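Local coordinates for cellulosomal scaffoldin (Bacteroides cellulosolvens, PDB 2XBT), which probably binds cellulose through this family 3b carbohydrate-binding module, one domain of a much longer secreted scaffoldin that organises the cellulosome, at residues L12-A21 against Y133-N143; K57-I68 against E110-D121. All coordinates share one frame; numbering follows the deposited sequence.

Contact 1: residues L12-A21 against Y133-N143; sequences LLFSNNGAAA and YPGSMSQFGEN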
loop_
_atom_site.group_PDB
_atom_site.type_symbol
_atom_site.label_atom_id
_atom_site.label_comp_id
_atom_site.label_asym_id
_atom_site.label_seq_id
_atom_site.Cartn_x
_atom_site.Cartn_y
_atom_site.Cartn_z
ATOM N N LEU A 12 2.234 5.039 -7.903
ATOM C CA LEU A 12 2.096 5.087 -6.454
ATOM C C LEU A 12 3.178 5.949 -5.841
ATOM O O LEU A 12 4.357 5.766 -6.134
ATOM C CB LEU A 12 2.183 3.680 -5.858
ATOM C CG LEU A 12 1.894 3.530 -4.364
ATOM C CD1 LEU A 12 0.455 3.898 -4.078
ATOM C CD2 LEU A 12 2.180 2.110 -3.880
ATOM N N LEU A 13 2.764 6.888 -4.996
ATOM C CA LEU A 13 3.679 7.636 -4.153
ATOM C C LEU A 13 3.530 7.091 -2.738
ATOM O O LEU A 13 2.448 6.663 -2.342
ATOM C CB LEU A 13 3.371 9.136 -4.198
ATOM C CG LEU A 13 3.492 9.808 -5.576
ATOM C CD1 LEU A 13 2.982 11.244 -5.529
ATOM C CD2 LEU A 13 4.933 9.773 -6.070
ATOM N N PHE A 14 4.619 7.086 -1.979
ATOM C CA PHE A 14 4.597 6.447 -0.679
ATOM C C PHE A 14 5.336 7.312 0.338
ATOM O O PHE A 14 6.351 7.934 0.013
ATOM C CB PHE A 14 5.285 5.072 -0.758
ATOM C CG PHE A 14 5.267 4.305 0.538
ATOM C CD1 PHE A 14 4.247 3.407 0.810
ATOM C CD2 PHE A 14 6.270 4.486 1.478
ATOM C CE1 PHE A 14 4.221 2.708 1.990
ATOM C CE2 PHE A 14 6.255 3.799 2.668
ATOM C CZ PHE A 14 5.229 2.910 2.935
ATOM N N SER A 15 4.818 7.355 1.555
ATOM C CA SER A 15 5.592 7.863 2.687
ATOM C C SER A 15 5.185 7.147 3.951
ATOM O O SER A 15 4.142 6.512 4.002
ATOM C CB SER A 15 5.403 9.367 2.866
ATOM O OG SER A 15 4.297 9.628 3.698
ATOM N N ASN A 16 6.011 7.249 4.985
ATOM C CA ASN A 16 5.730 6.567 6.242
ATOM C C ASN A 16 5.977 7.492 7.437
ATOM O O ASN A 16 6.217 7.033 8.547
ATOM C CB ASN A 16 6.546 5.271 6.370
ATOM C CG ASN A 16 8.030 5.487 6.167
ATOM O OD1 ASN A 16 8.518 6.622 6.196
ATOM N ND2 ASN A 16 8.764 4.397 5.954
ATOM N N ASN A 17 5.894 8.796 7.195
ATOM C CA ASN A 17 6.077 9.769 8.256
ATOM C C ASN A 17 7.505 9.750 8.787
ATOM O O ASN A 17 7.747 10.072 9.951
ATOM C CB ASN A 17 5.093 9.496 9.397
ATOM C CG ASN A 17 3.647 9.737 8.992
ATOM O OD1 ASN A 17 3.374 10.390 7.980
ATOM N ND2 ASN A 17 2.710 9.217 9.788
ATOM N N GLY A 18 8.444 9.358 7.931
ATOM C CA GLY A 18 9.843 9.255 8.314
ATOM C C GLY A 18 10.145 8.134 9.299
ATOM O O GLY A 18 11.237 8.087 9.873
ATOM N N ALA A 19 9.191 7.227 9.495
ATOM C CA ALA A 19 9.383 6.121 10.432
ATOM C C ALA A 19 10.746 5.438 10.295
ATOM O O ALA A 19 11.231 5.188 9.186
ATOM C CB ALA A 19 8.272 5.101 10.306
ATOM N N ALA A 20 11.360 5.138 11.438
ATOM C CA ALA A 20 12.642 4.439 11.469
ATOM C C ALA A 20 12.437 2.929 11.433
ATOM O O ALA A 20 11.327 2.442 11.618
ATOM C CB ALA A 20 13.419 4.825 12.722
ATOM N N ALA A 21 13.514 2.185 11.226
ATOM C CA ALA A 21 13.421 0.732 11.234
ATOM C C ALA A 21 12.756 0.234 12.516
ATOM O O ALA A 21 11.945 -0.678 12.490
ATOM C CB ALA A 21 14.794 0.116 11.071
ATOM N N TYR A 133 9.412 -2.142 3.602
ATOM C CA TYR A 133 9.883 -0.959 4.339
ATOM C C TYR A 133 11.051 -0.304 3.604
ATOM O O TYR A 133 12.096 -0.933 3.402
ATOM C CB TYR A 133 10.307 -1.309 5.764
ATOM C CG TYR A 133 10.891 -0.120 6.517
ATOM C CD1 TYR A 133 10.084 0.947 6.909
ATOM C CD2 TYR A 133 12.249 -0.064 6.822
ATOM C CE1 TYR A 133 10.629 2.056 7.604
ATOM C CE2 TYR A 133 12.799 1.024 7.509
ATOM C CZ TYR A 133 11.990 2.076 7.895
ATOM O OH TYR A 133 12.540 3.148 8.573
ATOM N N PRO A 134 10.892 0.962 3.221
ATOM C CA PRO A 134 11.895 1.609 2.368
ATOM C C PRO A 134 12.896 2.470 3.129
ATOM O O PRO A 134 13.700 3.170 2.495
ATOM C CB PRO A 134 11.042 2.524 1.498
ATOM C CG PRO A 134 9.918 2.957 2.442
ATOM C CD PRO A 134 9.753 1.862 3.494
ATOM N N GLY A 135 12.858 2.430 4.451
ATOM C CA GLY A 135 13.647 3.362 5.234
ATOM C C GLY A 135 12.762 4.551 5.540
ATOM O O GLY A 135 11.563 4.517 5.243
ATOM N N SER A 136 13.334 5.592 6.143
ATOM C CA SER A 136 12.565 6.776 6.515
ATOM C C SER A 136 12.155 7.564 5.286
ATOM O O SER A 136 13.005 7.990 4.506
ATOM C CB SER A 136 13.376 7.676 7.445
ATOM O OG SER A 136 13.738 6.976 8.619
ATOM N N MET A 137 10.853 7.756 5.112
ATOM C CA MET A 137 10.335 8.592 4.029
ATOM C C MET A 137 9.284 9.530 4.598
ATOM O O MET A 137 8.120 9.163 4.747
ATOM C CB MET A 137 9.715 7.754 2.906
ATOM C CG MET A 137 10.691 6.939 2.090
ATOM S SD MET A 137 9.888 6.116 0.692
ATOM C CE MET A 137 9.426 7.511 -0.302
ATOM N N SER A 138 9.710 10.740 4.936
ATOM C CA SER A 138 8.804 11.734 5.478
ATOM C C SER A 138 7.949 12.307 4.358
ATOM O O SER A 138 6.753 12.526 4.531
ATOM C CB SER A 138 9.596 12.847 6.172
ATOM O OG SER A 138 10.571 13.385 5.292
ATOM N N GLN A 139 8.562 12.549 3.206
ATOM C CA GLN A 139 7.829 13.101 2.075
ATOM C C GLN A 139 7.448 12.017 1.066
ATOM O O GLN A 139 8.150 11.022 0.939
ATOM C CB GLN A 139 8.653 14.196 1.399
ATOM C CG GLN A 139 9.046 15.329 2.342
ATOM C CD GLN A 139 9.191 16.662 1.629
ATOM O OE1 GLN A 139 10.302 17.172 1.461
ATOM N NE2 GLN A 139 8.063 17.237 1.213
ATOM N N PHE A 140 6.342 12.209 0.353
ATOM C CA PHE A 140 5.931 11.244 -0.666
ATOM C C PHE A 140 7.010 11.054 -1.712
ATOM O O PHE A 140 7.432 12.009 -2.371
ATOM C CB PHE A 140 4.630 11.656 -1.368
ATOM C CG PHE A 140 3.404 11.463 -0.535
ATOM C CD1 PHE A 140 2.951 10.196 -0.228
ATOM C CD2 PHE A 140 2.692 12.554 -0.068
ATOM C CE1 PHE A 140 1.818 10.014 0.534
ATOM C CE2 PHE A 140 1.556 12.379 0.706
ATOM C CZ PHE A 140 1.115 11.112 1.001
ATOM N N GLY A 141 7.450 9.810 -1.866
ATOM C CA GLY A 141 8.462 9.480 -2.844
ATOM C C GLY A 141 8.127 8.144 -3.457
ATOM O O GLY A 141 7.079 7.573 -3.168
ATOM N N GLU A 142 9.019 7.654 -4.307
ATOM C CA GLU A 142 8.865 6.351 -4.924
ATOM C C GLU A 142 9.245 5.253 -3.925
ATOM O O GLU A 142 10.358 5.235 -3.414
ATOM C CB GLU A 142 9.762 6.282 -6.155
ATOM C CG GLU A 142 9.809 4.934 -6.857
ATOM C CD GLU A 142 10.745 4.949 -8.066
ATOM O OE1 GLU A 142 11.980 4.871 -7.867
ATOM O OE2 GLU A 142 10.247 5.059 -9.211
ATOM N N ASN A 143 8.308 4.355 -3.631
ATOM C CA ASN A 143 8.630 3.109 -2.947
ATOM C C ASN A 143 8.181 1.968 -3.836
ATOM O O ASN A 143 7.029 1.550 -3.772
ATOM C CB ASN A 143 7.956 3.009 -1.583
ATOM C CG ASN A 143 8.290 1.697 -0.857
ATOM O OD1 ASN A 143 9.066 0.868 -1.354
ATOM N ND2 ASN A 143 7.719 1.518 0.325
HETATM O O HOH W 1 5.503 4.031 -4.356
#
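Asn16 grips the loop 133-143 with both ends of its side-chain amide. Asn16 ND2 donates an N-H to Gly135 O at 2.9 Å, nearly straight at 170° and close to the amide plane. Asn16 OD1 takes the backbone N-H of Met137 at 2.8 Å. CG sits between the backbone N and the carbonyl carbon (chi1 53°), which brings the amide up to the loop backbone. The backbone N of Asn16 also takes part, donating to Met137 O at 2.9 Å. That carbonyl receives a second, weak bond from Gly18 N, within the type I' turn from Asn16 to Ala19. With an alanine here, Met137 N and Gly135 O would probably lose these partners, and the loop would be freer to shift against the turn.

Ser136 OG lies near both Gly18 O and Ala19 O, and its one proton could serve either. On the strand before the turn, Phe14 and Gly141 form a single antiparallel bridge. Phe14 N bonds to Gly141 O at 2.8 Å, and Gly141 N bonds back to Phe14 O at 2.9 Å. A water then joins Leu12 O to Asn143 N, donating to the first and accepting from the second.

Beside the bridge the side chains close up. The amide of Asn143 stands nearly upright on the Phe14 ring, with ND2 3.4 Å above its centre. Asn143 ND2 donates to Ser132 O, and Asn143 OD1 accepts from Leu145 N. Met137 SD comes to the edge of the Phe14 ring, a Met-aromatic contact, and Pro134 CG touches CE2. The loop has no regular strand, yet Gly135 O, Met137 N and O, and Gly141 N and O all find partners on strand 10-15 and its turn, so specific hydrogen bonds as well as apolar packing fix it there.

Contact 2: residues K57-I68 against E110-D121; sequences KALTYYSDYVSI and EVTIQGRVAKAD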
loop_
_atom_site.group_PDB
_atom_site.type_symbol
_atom_site.label_atom_id
_atom_site.label_comp_id
_atom_site.label_asym_id
_atom_site.label_seq_id
_atom_site.Cartn_x
_atom_site.Cartn_y
_atom_site.Cartn_z
ATOM N N LYS A 57 2.166 -13.001 15.643
ATOM C CA LYS A 57 1.396 -12.186 16.573
ATOM C C LYS A 57 0.266 -11.512 15.809
ATOM O O LYS A 57 0.427 -11.186 14.636
ATOM C CB LYS A 57 2.277 -11.127 17.227
ATOM C CG LYS A 57 2.933 -11.583 18.510
ATOM C CD LYS A 57 3.861 -10.517 19.050
ATOM C CE LYS A 57 4.497 -10.963 20.356
ATOM N NZ LYS A 57 5.369 -9.910 20.945
ATOM N N ALA A 58 -0.866 -11.297 16.471
ATOM C CA ALA A 58 -2.026 -10.688 15.823
ATOM C C ALA A 58 -1.805 -9.214 15.470
ATOM O O ALA A 58 -1.419 -8.403 16.318
ATOM C CB ALA A 58 -3.275 -10.845 16.691
ATOM N N LEU A 59 -2.072 -8.874 14.212
ATOM C CA LEU A 59 -1.939 -7.503 13.754
ATOM C C LEU A 59 -3.295 -6.873 13.462
ATOM O O LEU A 59 -4.257 -7.570 13.141
ATOM C CB LEU A 59 -1.064 -7.443 12.510
ATOM C CG LEU A 59 0.339 -8.033 12.637
ATOM C CD1 LEU A 59 1.036 -8.034 11.281
ATOM C CD2 LEU A 59 1.148 -7.252 13.670
ATOM N N THR A 60 -3.357 -5.552 13.579
ATOM C CA THR A 60 -4.568 -4.816 13.267
ATOM C C THR A 60 -4.250 -3.702 12.291
ATOM O O THR A 60 -3.259 -2.989 12.452
ATOM C CB THR A 60 -5.186 -4.198 14.523
ATOM O OG1 THR A 60 -5.551 -5.243 15.430
ATOM C CG2 THR A 60 -6.425 -3.378 14.164
ATOM N N TYR A 61 -5.087 -3.565 11.269
ATOM C CA TYR A 61 -4.943 -2.463 10.328
ATOM C C TYR A 61 -5.878 -1.332 10.720
ATOM O O TYR A 61 -7.065 -1.558 10.958
ATOM C CB TYR A 61 -5.259 -2.921 8.902
ATOM C CG TYR A 61 -5.137 -1.810 7.881
ATOM C CD1 TYR A 61 -3.901 -1.449 7.368
ATOM C CD2 TYR A 61 -6.262 -1.122 7.430
ATOM C CE1 TYR A 61 -3.783 -0.426 6.425
ATOM C CE2 TYR A 61 -6.157 -0.103 6.482
ATOM C CZ TYR A 61 -4.919 0.236 5.983
ATOM O OH TYR A 61 -4.799 1.243 5.057
ATOM N N TYR A 62 -5.327 -0.127 10.800
ATOM C CA TYR A 62 -6.075 1.073 11.148
ATOM C C TYR A 62 -6.210 1.985 9.936
ATOM O O TYR A 62 -5.216 2.507 9.427
ATOM C CB TYR A 62 -5.379 1.817 12.288
ATOM C CG TYR A 62 -5.392 1.028 13.579
ATOM C CD1 TYR A 62 -6.527 0.995 14.383
ATOM C CD2 TYR A 62 -4.276 0.305 13.984
ATOM C CE1 TYR A 62 -6.551 0.265 15.564
ATOM C CE2 TYR A 62 -4.287 -0.426 15.160
ATOM C CZ TYR A 62 -5.426 -0.443 15.946
ATOM O OH TYR A 62 -5.431 -1.173 17.110
ATOM N N SER A 63 -7.440 2.164 9.468
ATOM C CA SER A 63 -7.677 3.063 8.341
ATOM C C SER A 63 -7.931 4.484 8.834
ATOM O O SER A 63 -9.044 4.821 9.242
ATOM C CB SER A 63 -8.839 2.557 7.482
ATOM O OG SER A 63 -8.923 3.281 6.266
ATOM N N ASP A 64 -6.894 5.311 8.796
ATOM C CA ASP A 64 -6.962 6.672 9.318
ATOM C C ASP A 64 -7.645 7.620 8.339
ATOM O O ASP A 64 -8.489 8.429 8.727
ATOM C CB ASP A 64 -5.562 7.210 9.609
ATOM C CG ASP A 64 -4.861 6.462 10.743
ATOM O OD1 ASP A 64 -5.538 5.932 11.651
ATOM O OD2 ASP A 64 -3.616 6.405 10.712
ATOM N N TYR A 65 -7.247 7.548 7.072
ATOM C CA TYR A 65 -7.786 8.451 6.068
ATOM C C TYR A 65 -7.786 7.835 4.673
ATOM O O TYR A 65 -6.783 7.278 4.228
ATOM C CB TYR A 65 -7.009 9.766 6.059
ATOM C CG TYR A 65 -7.494 10.730 4.996
ATOM C CD1 TYR A 65 -8.777 11.251 5.051
ATOM C CD2 TYR A 65 -6.670 11.119 3.947
ATOM C CE1 TYR A 65 -9.239 12.133 4.092
ATOM C CE2 TYR A 65 -7.121 12.009 2.972
ATOM C CZ TYR A 65 -8.410 12.509 3.061
ATOM O OH TYR A 65 -8.893 13.390 2.118
ATOM N N VAL A 66 -8.925 7.917 3.996
ATOM C CA VAL A 66 -9.001 7.501 2.603
ATOM C C VAL A 66 -9.804 8.562 1.877
ATOM O O VAL A 66 -10.978 8.770 2.190
ATOM C CB VAL A 66 -9.688 6.144 2.453
ATOM C CG1 VAL A 66 -9.678 5.713 0.996
ATOM C CG2 VAL A 66 -9.012 5.102 3.343
ATOM N N SER A 67 -9.171 9.243 0.928
ATOM C CA SER A 67 -9.773 10.430 0.318
ATOM C C SER A 67 -10.964 10.122 -0.587
ATOM O O SER A 67 -11.806 10.988 -0.820
ATOM C CB SER A 67 -8.726 11.242 -0.441
ATOM O OG SER A 67 -8.279 10.564 -1.597
ATOM N N ILE A 68 -11.031 8.901 -1.106
ATOM C CA ILE A 68 -12.171 8.461 -1.903
ATOM C C ILE A 68 -12.575 7.072 -1.459
ATOM O O ILE A 68 -11.744 6.168 -1.446
ATOM C CB ILE A 68 -11.833 8.371 -3.408
ATOM C CG1 ILE A 68 -11.249 9.684 -3.923
ATOM C CG2 ILE A 68 -13.062 7.934 -4.209
ATOM C CD1 ILE A 68 -10.822 9.601 -5.386
ATOM N N GLU A 110 -6.477 11.266 -8.280
ATOM C CA GLU A 110 -5.663 10.563 -7.308
ATOM C C GLU A 110 -6.435 10.295 -6.029
ATOM O O GLU A 110 -7.408 10.983 -5.705
ATOM C CB GLU A 110 -4.393 11.344 -7.009
ATOM C CG GLU A 110 -4.662 12.690 -6.394
ATOM C CD GLU A 110 -3.398 13.373 -5.922
ATOM O OE1 GLU A 110 -3.243 13.528 -4.691
ATOM O OE2 GLU A 110 -2.568 13.758 -6.780
ATOM N N VAL A 111 -5.990 9.286 -5.303
ATOM C CA VAL A 111 -6.608 8.939 -4.043
ATOM C C VAL A 111 -5.513 8.803 -2.991
ATOM O O VAL A 111 -4.448 8.243 -3.260
ATOM C CB VAL A 111 -7.425 7.647 -4.150
ATOM C CG1 VAL A 111 -6.536 6.481 -4.618
ATOM C CG2 VAL A 111 -8.088 7.332 -2.817
ATOM N N THR A 112 -5.772 9.365 -1.819
ATOM C CA THR A 112 -4.848 9.267 -0.697
ATOM C C THR A 112 -5.313 8.193 0.281
ATOM O O THR A 112 -6.476 8.164 0.677
ATOM C CB THR A 112 -4.740 10.611 0.025
ATOM O OG1 THR A 112 -4.164 11.572 -0.871
ATOM C CG2 THR A 112 -3.855 10.476 1.258
ATOM N N ILE A 113 -4.403 7.302 0.670
ATOM C CA ILE A 113 -4.722 6.241 1.610
ATOM C C ILE A 113 -3.706 6.312 2.752
ATOM O O ILE A 113 -2.494 6.244 2.515
ATOM C CB ILE A 113 -4.618 4.872 0.923
ATOM C CG1 ILE A 113 -5.537 4.834 -0.306
ATOM C CG2 ILE A 113 -4.933 3.732 1.887
ATOM C CD1 ILE A 113 -5.157 3.781 -1.331
ATOM N N GLN A 114 -4.196 6.470 3.977
ATOM C CA GLN A 114 -3.328 6.527 5.146
ATOM C C GLN A 114 -3.742 5.444 6.118
ATOM O O GLN A 114 -4.871 5.417 6.580
ATOM C CB GLN A 114 -3.389 7.900 5.817
ATOM C CG GLN A 114 -3.040 9.031 4.881
ATOM C CD GLN A 114 -3.073 10.395 5.548
ATOM O OE1 GLN A 114 -3.338 10.514 6.744
ATOM N NE2 GLN A 114 -2.797 11.436 4.769
ATOM N N GLY A 115 -2.820 4.537 6.416
ATOM C CA GLY A 115 -3.138 3.410 7.261
ATOM C C GLY A 115 -1.972 3.110 8.182
ATOM O O GLY A 115 -0.841 3.539 7.938
ATOM N N ARG A 116 -2.255 2.367 9.239
ATOM C CA ARG A 116 -1.209 1.931 10.146
ATOM C C ARG A 116 -1.437 0.479 10.468
ATOM O O ARG A 116 -2.577 0.010 10.491
ATOM C CB ARG A 116 -1.243 2.736 11.438
ATOM C CG ARG A 116 -0.693 4.137 11.311
ATOM C CD ARG A 116 -1.006 4.925 12.566
ATOM N NE ARG A 116 -2.448 5.068 12.760
ATOM C CZ ARG A 116 -3.112 4.626 13.820
ATOM N NH1 ARG A 116 -2.470 4.009 14.803
ATOM N NH2 ARG A 116 -4.416 4.814 13.901
ATOM N N VAL A 117 -0.349 -0.237 10.721
ATOM C CA VAL A 117 -0.454 -1.600 11.215
ATOM C C VAL A 117 0.290 -1.732 12.550
ATOM O O VAL A 117 1.450 -1.317 12.683
ATOM C CB VAL A 117 0.058 -2.615 10.202
ATOM C CG1 VAL A 117 0.074 -4.008 10.809
ATOM C CG2 VAL A 117 -0.833 -2.585 8.961
ATOM N N ALA A 118 -0.403 -2.284 13.538
ATOM C CA ALA A 118 0.148 -2.442 14.882
ATOM C C ALA A 118 -0.247 -3.789 15.491
ATOM O O ALA A 118 -1.203 -4.423 15.051
ATOM C CB ALA A 118 -0.309 -1.306 15.776
ATOM N N LYS A 119 0.502 -4.225 16.498
ATOM C CA LYS A 119 0.135 -5.420 17.248
ATOM C C LYS A 119 -0.777 -4.980 18.377
ATOM O O LYS A 119 -0.934 -3.786 18.609
ATOM C CB LYS A 119 1.381 -6.091 17.814
ATOM C CG LYS A 119 2.484 -6.258 16.800
ATOM C CD LYS A 119 3.641 -7.045 17.368
ATOM C CE LYS A 119 4.862 -6.914 16.479
ATOM N NZ LYS A 119 6.071 -7.477 17.131
ATOM N N ALA A 120 -1.385 -5.919 19.089
ATOM C CA ALA A 120 -2.240 -5.527 20.210
ATOM C C ALA A 120 -1.474 -5.454 21.534
ATOM O O ALA A 120 -1.867 -4.731 22.451
ATOM C CB ALA A 120 -3.431 -6.462 20.334
ATOM N N ASP A 121 -0.366 -6.179 21.617
ATOM C CA ASP A 121 0.307 -6.392 22.891
ATOM C C ASP A 121 1.333 -5.328 23.301
ATOM O O ASP A 121 2.202 -5.604 24.137
ATOM C CB ASP A 121 0.954 -7.781 22.906
ATOM C CG ASP A 121 2.053 -7.928 21.874
ATOM O OD1 ASP A 121 2.282 -6.967 21.109
ATOM O OD2 ASP A 121 2.684 -9.010 21.824
HETATM O O HOH W 2 -0.426 -9.080 18.646
HETATM O O HOH W 3 -3.888 -3.180 17.648
HETATM O O HOH W 4 -6.541 3.388 5.004
HETATM O O HOH W 5 -8.301 12.467 -3.484
#
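Arg116 reaches across to Asp64 and holds it side-on with two nitrogens. Arg116 NE donates to Asp64 OD2 at 2.7 Å, and Arg116 NH2 to Asp64 OD1 at 2.8 Å, each on the syn lone pair. The carboxylate and guanidinium planes are only 7° apart. A bend at chi3 (-63°) turns the guanidinium into this position, and its third nitrogen, NH1, bonds to Gln25. Tyr62 CB rests over one face of the group.

Asp64 is placed by a classic beta bulge: both Asp64 N and Tyr65 N donate to Gln114 O. Beyond it, Tyr65 has CG anti to the backbone N (chi1 178°), and Tyr65 CD2, at the ring edge, is 3.9 Å from Thr112 CG2. On the same face, the Tyr62 ring turns an edge to Ala118 CB, and its OH joins a water.

On the face of Leu59, Tyr61 and Val117, the Tyr61 ring runs across Val117, with Tyr61 CD1 3.6 Å from Val117 CG2. Tyr61 OH lies 3.5 Å from Gly115 CA, where glycine leaves room for it. Leu59 CD2 lies alongside Lys119 CG. At the far end, Ser67 OG takes the N-H of Thr112 at 2.8 Å. At the other, Lys57 NZ makes a salt bridge to Asp121 OD2, its hydrogen bond weak; Asp121 OD1 is held by Thr123 OG1.

Strands 59-66 and 110-119 run antiparallel, with 59-66 at the edge of its sheet. Strand 110-119 pairs on its other side with strand 22-34. The face of Leu59, Tyr61 and Val117 packs on strands 71-82 and 85-93 of the facing sheet, as in a beta sandwich.

From the N terminus, the chain enters contact 1 on strand 10-15 and its turn, then runs back through strand 22-34. After passing through strand 45-51 of the other sheet, it reaches residues 57-68, the first half of contact 2. That contact closes when strand 110-119 returns beside strand 59-66. Only later does the loop 133-143 come back to complete contact 1. Contact 2 therefore lies wholly within the longer excursion that contact 1 closes, and the two do not cross. Their centres lie about 15 Å apart and they do not touch. Strand 22-34 lies between them, pairing with both 10-15 and 110-119. Contact 2 joins neighbouring strands of this sheet, while contact 1 fastens a late loop to it.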